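Beta-lactamase (Nostoc sp., PDB 6NHS) probably hydrolyses the beta-lactam ring of penicillin-type antibiotics as a class D serine beta-lactamase. Local coordinates at residues D240-A243 and A244-E247; P177-Q180 and R181-D184. One frame throughout, in Å; residues are numbered along the deposited sequence.

Contact 1: D240-A243 and A244-E247; sequences DDAA and ARIE. With EDO (1,2-ethanediol), chain E.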
loop_
_atom_site.group_PDB
_atom_site.type_symbol
_atom_site.label_atom_id
_atom_site.label_comp_id
_atom_site.label_asym_id
_atom_site.label_seq_id
_atom_site.Cartn_x
_atom_site.Cartn_y
_atom_site.Cartn_z
ATOM N N ASP A 240 1.126 9.230 17.989
ATOM C CA ASP A 240 0.846 7.920 18.569
ATOM C C ASP A 240 -0.210 7.161 17.779
ATOM O O ASP A 240 -0.231 5.925 17.812
ATOM C CB ASP A 240 0.413 8.078 20.024
ATOM C CG ASP A 240 1.505 8.682 20.891
ATOM O OD1 ASP A 240 2.524 7.997 21.130
ATOM O OD2 ASP A 240 1.351 9.848 21.318
ATOM N N ASP A 241 -1.087 7.873 17.064
ATOM C CA ASP A 241 -2.068 7.205 16.215
ATOM C C ASP A 241 -1.406 6.412 15.093
ATOM O O ASP A 241 -1.974 5.421 14.619
ATOM C CB ASP A 241 -3.040 8.225 15.615
ATOM C CG ASP A 241 -3.913 8.887 16.660
ATOM O OD1 ASP A 241 -4.081 8.302 17.752
ATOM O OD2 ASP A 241 -4.437 9.990 16.384
ATOM N N ALA A 242 -0.220 6.835 14.648
ATOM C CA ALA A 242 0.410 6.192 13.497
ATOM C C ALA A 242 0.738 4.731 13.780
ATOM O O ALA A 242 0.574 3.872 12.907
ATOM C CB ALA A 242 1.672 6.952 13.094
ATOM N N ALA A 243 1.202 4.429 14.994
ATOM C CA ALA A 243 1.502 3.047 15.349
ATOM C C ALA A 243 0.260 2.164 15.328
ATOM O O ALA A 243 0.380 0.942 15.179
ATOM C CB ALA A 243 2.160 2.987 16.729
ATOM N N ALA A 244 -0.932 2.752 15.453
ATOM C CA ALA A 244 -2.148 1.953 15.451
ATOM C C ALA A 244 -2.463 1.373 14.078
ATOM O O ALA A 244 -3.266 0.441 13.994
ATOM C CB ALA A 244 -3.324 2.791 15.950
ATOM N N ARG A 245 -1.852 1.898 13.009
ATOM C CA ARG A 245 -2.095 1.373 11.665
ATOM C C ARG A 245 -1.842 -0.129 11.605
ATOM O O ARG A 245 -2.693 -0.901 11.149
ATOM C CB ARG A 245 -1.199 2.089 10.652
ATOM C CG ARG A 245 -1.574 3.529 10.361
ATOM C CD ARG A 245 -0.540 4.159 9.455
ATOM N NE ARG A 245 0.776 4.213 10.091
ATOM C CZ ARG A 245 1.868 4.668 9.489
ATOM N NH1 ARG A 245 3.031 4.687 10.130
ATOM N NH2 ARG A 245 1.794 5.109 8.240
ATOM N N ILE A 246 -0.669 -0.557 12.067
ATOM C CA ILE A 246 -0.329 -1.974 12.034
ATOM C C ILE A 246 -0.964 -2.713 13.206
ATOM O O ILE A 246 -1.420 -3.852 13.060
ATOM C CB ILE A 246 1.203 -2.131 12.000
ATOM C CG1 ILE A 246 1.731 -1.681 10.632
ATOM C CG2 ILE A 246 1.622 -3.562 12.315
ATOM C CD1 ILE A 246 3.218 -1.659 10.515
ATOM N N GLU A 247 -1.040 -2.066 14.372
ATOM C CA GLU A 247 -1.540 -2.745 15.564
ATOM C C GLU A 247 -3.006 -3.148 15.418
ATOM O O GLU A 247 -3.391 -4.249 15.835
ATOM C CB GLU A 247 -1.333 -1.857 16.792
ATOM C CG GLU A 247 -1.721 -2.504 18.118
ATOM C CD GLU A 247 -0.925 -3.764 18.431
ATOM O OE1 GLU A 247 0.180 -3.937 17.882
ATOM O OE2 GLU A 247 -1.418 -4.589 19.226
HETATM C C1 EDO E . 4.399 6.165 5.881
HETATM O O1 EDO E . 4.189 4.758 5.742
HETATM C C2 EDO E . 4.575 6.484 7.361
HETATM O O2 EDO E . 5.223 5.386 8.010
HETATM O O HOH W 1 1.643 1.170 12.263
#
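Arg-245 folds back over the turn before it, and both its backbone N and its side-chain NE donate to the carbonyl oxygen of Ala-242. The bond from Arg-245 NE to Ala-242 O, 2.8 Å, is the shorter; the oxygen lies at the edge of the guanidinium, close to its plane. Arg-245 N to Ala-242 O measures 3.1 Å and comes from above the carbonyl plane, on the face opposite to NE. The bend at chi3 (-63°) brings NE back to this oxygen. A water donates to Ala-242 O and accepts from Ile-246 N at 2.9 Å, bridging the kink.

Ala-244 N to Asp-241 O, 3.0 Å, is a 3-10-type bond, as is Arg-245 N to Ala-242 O; Glu-247 N to Ala-243 O, 3.4 Å, is weak. Small alanines suit this turn: Ala-242 CB lies beside the guanidinium, 4.0 Å from Arg-245 NH1.

Beyond the turn, Arg-245 NH1 donates to O2 of 1,2-ethanediol, probably a crystallisation additive, and NH2 to Gly-205 O on strand 198-207. Held by Ala-242 O and Gly-205 O, the guanidinium is probably limited in rotation, and it joins the kinked helix to Gly-205, which fits the K(T/S)G-type motif of these enzymes.

Contact 2: P177-Q180 and R181-D184; sequences PFSQ and RTLD. With FMT (formic acid), chain I.
Ser-179 is the N-cap of helix 180-189, and its OG accepts from Thr-182 N at 3.1 Å in a nearly straight capping bond (167°). Serine suits the place because its short hydroxyl can turn back to an amide of the first turn; chi1 of 70° puts OG between the backbone N and the carbonyl carbon. The Ser-179 carbonyl oxygen takes Leu-183 N at 2.9 Å, and Gln-180 O takes Asp-184 N, which begins the regular helical bonding.

The same hydroxyl donates to formate O2. Formate O1 receives Arg-181 NH1 at 2.7 Å, lying at the edge of the guanidinium in its plane. This small molecule, probably from the crystallisation liquor, would if ionised be favoured by Arg-181 and by the partial positive charge expected at a helix N terminus. Glu-75 OE1 on helix 65-76 bonds both Thr-182 OG1 and Ser-179 N, while Arg-181 NH2 donates to Ser-80 O.

On the apolar side, Phe-178 CB meets Leu-183 CD2 at 3.8 Å and Thr-182 CG2 at 3.9 Å, and the Phe-178 side chain also packs on Leu-71 and Val-72.

Gln-180 OE1 accepts from Lys-174 NZ. Its chain bends at chi2 (63°), and Gln-180 NE2 donates to Asp-184 OD1, one turn further on, at 2.8 Å, reaching that oxygen from above the carboxylate plane.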
loop_
_atom_site.group_PDB
_atom_site.type_symbol
_atom_site.label_atom_id
_atom_site.label_comp_id
_atom_site.label_asym_id
_atom_site.label_seq_id
_atom_site.Cartn_x
_atom_site.Cartn_y
_atom_site.Cartn_z
ATOM N N PRO A 177 -1.648 -6.548 -15.877
ATOM C CA PRO A 177 -0.701 -6.635 -17.005
ATOM C C PRO A 177 0.753 -6.525 -16.560
ATOM O O PRO A 177 1.492 -5.623 -16.967
ATOM C CB PRO A 177 -1.138 -5.455 -17.884
ATOM C CG PRO A 177 -1.586 -4.431 -16.893
ATOM C CD PRO A 177 -2.300 -5.226 -15.811
ATOM N N PHE A 178 1.174 -7.453 -15.702
ATOM C CA PHE A 178 2.548 -7.519 -15.229
ATOM C C PHE A 178 3.066 -8.939 -15.395
ATOM O O PHE A 178 2.342 -9.911 -15.156
ATOM C CB PHE A 178 2.669 -7.070 -13.756
ATOM C CG PHE A 178 2.082 -5.710 -13.496
ATOM C CD1 PHE A 178 2.656 -4.574 -14.050
ATOM C CD2 PHE A 178 0.939 -5.570 -12.719
ATOM C CE1 PHE A 178 2.111 -3.327 -13.828
ATOM C CE2 PHE A 178 0.395 -4.318 -12.480
ATOM C CZ PHE A 178 0.979 -3.195 -13.038
ATOM N N SER A 179 4.318 -9.049 -15.825
ATOM C CA SER A 179 4.938 -10.347 -16.030
ATOM C C SER A 179 5.138 -11.061 -14.699
ATOM O O SER A 179 5.158 -10.443 -13.630
ATOM C CB SER A 179 6.285 -10.187 -16.728
ATOM O OG SER A 179 7.221 -9.596 -15.839
ATOM N N GLN A 180 5.307 -12.386 -14.779
ATOM C CA GLN A 180 5.584 -13.175 -13.578
ATOM C C GLN A 180 6.834 -12.675 -12.860
ATOM O O GLN A 180 6.891 -12.665 -11.623
ATOM C CB GLN A 180 5.733 -14.653 -13.943
ATOM C CG GLN A 180 5.843 -15.579 -12.734
ATOM C CD GLN A 180 4.593 -15.554 -11.871
ATOM O OE1 GLN A 180 3.503 -15.873 -12.336
ATOM N NE2 GLN A 180 4.746 -15.160 -10.610
ATOM N N ARG A 181 7.851 -12.259 -13.619
ATOM C CA ARG A 181 9.050 -11.699 -13.003
ATOM C C ARG A 181 8.717 -10.453 -12.192
ATOM O O ARG A 181 9.165 -10.302 -11.050
ATOM C CB ARG A 181 10.087 -11.381 -14.081
ATOM C CG ARG A 181 11.325 -10.651 -13.579
ATOM C CD ARG A 181 12.207 -10.244 -14.751
ATOM N NE ARG A 181 13.460 -9.633 -14.311
ATOM C CZ ARG A 181 13.621 -8.334 -14.083
ATOM N NH1 ARG A 181 12.608 -7.494 -14.250
ATOM N NH2 ARG A 181 14.798 -7.874 -13.684
ATOM N N THR A 182 7.934 -9.543 -12.773
ATOM C CA THR A 182 7.525 -8.339 -12.056
ATOM C C THR A 182 6.765 -8.693 -10.784
ATOM O O THR A 182 7.027 -8.130 -9.713
ATOM C CB THR A 182 6.663 -7.454 -12.959
ATOM O OG1 THR A 182 7.435 -7.017 -14.083
ATOM C CG2 THR A 182 6.163 -6.234 -12.191
ATOM N N LEU A 183 5.819 -9.632 -10.883
ATOM C CA LEU A 183 5.051 -10.047 -9.710
ATOM C C LEU A 183 5.958 -10.630 -8.636
ATOM O O LEU A 183 5.821 -10.307 -7.451
ATOM C CB LEU A 183 3.991 -11.079 -10.104
ATOM C CG LEU A 183 2.975 -10.700 -11.176
ATOM C CD1 LEU A 183 2.005 -11.854 -11.418
ATOM C CD2 LEU A 183 2.236 -9.434 -10.779
ATOM N N ASP A 184 6.871 -11.523 -9.034
ATOM C CA ASP A 184 7.769 -12.153 -8.072
ATOM C C ASP A 184 8.586 -11.113 -7.317
ATOM O O ASP A 184 8.762 -11.217 -6.097
ATOM C CB ASP A 184 8.712 -13.129 -8.785
ATOM C CG ASP A 184 8.014 -14.394 -9.256
ATOM O OD1 ASP A 184 6.863 -14.647 -8.847
ATOM O OD2 ASP A 184 8.630 -15.133 -10.046
HETATM C C FMT I . 9.872 -7.297 -16.269
HETATM O O1 FMT I . 10.044 -7.566 -15.077
HETATM O O2 FMT I . 9.310 -8.037 -17.082
#

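How the contacts relate
From the N terminus the chain reaches contact 2 first, where the loop after helix 161-172 ends and helix 180-189 begins. Contact 1 follows more than fifty residues later, near the start of helix 239-255. Each is local to one continuous stretch and closes no long loop; they stand in series, neither nested nor crossed. Strands 191-194, 198-207, 213-223 and 226-236 of the antiparallel sheet run between them. Contact 2 leans on helices 65-76 and 125-135 in the helical part of the fold, whereas contact 1 packs on the sheet. Their centres lie about 31 Å apart on opposite sides of the chain's centre.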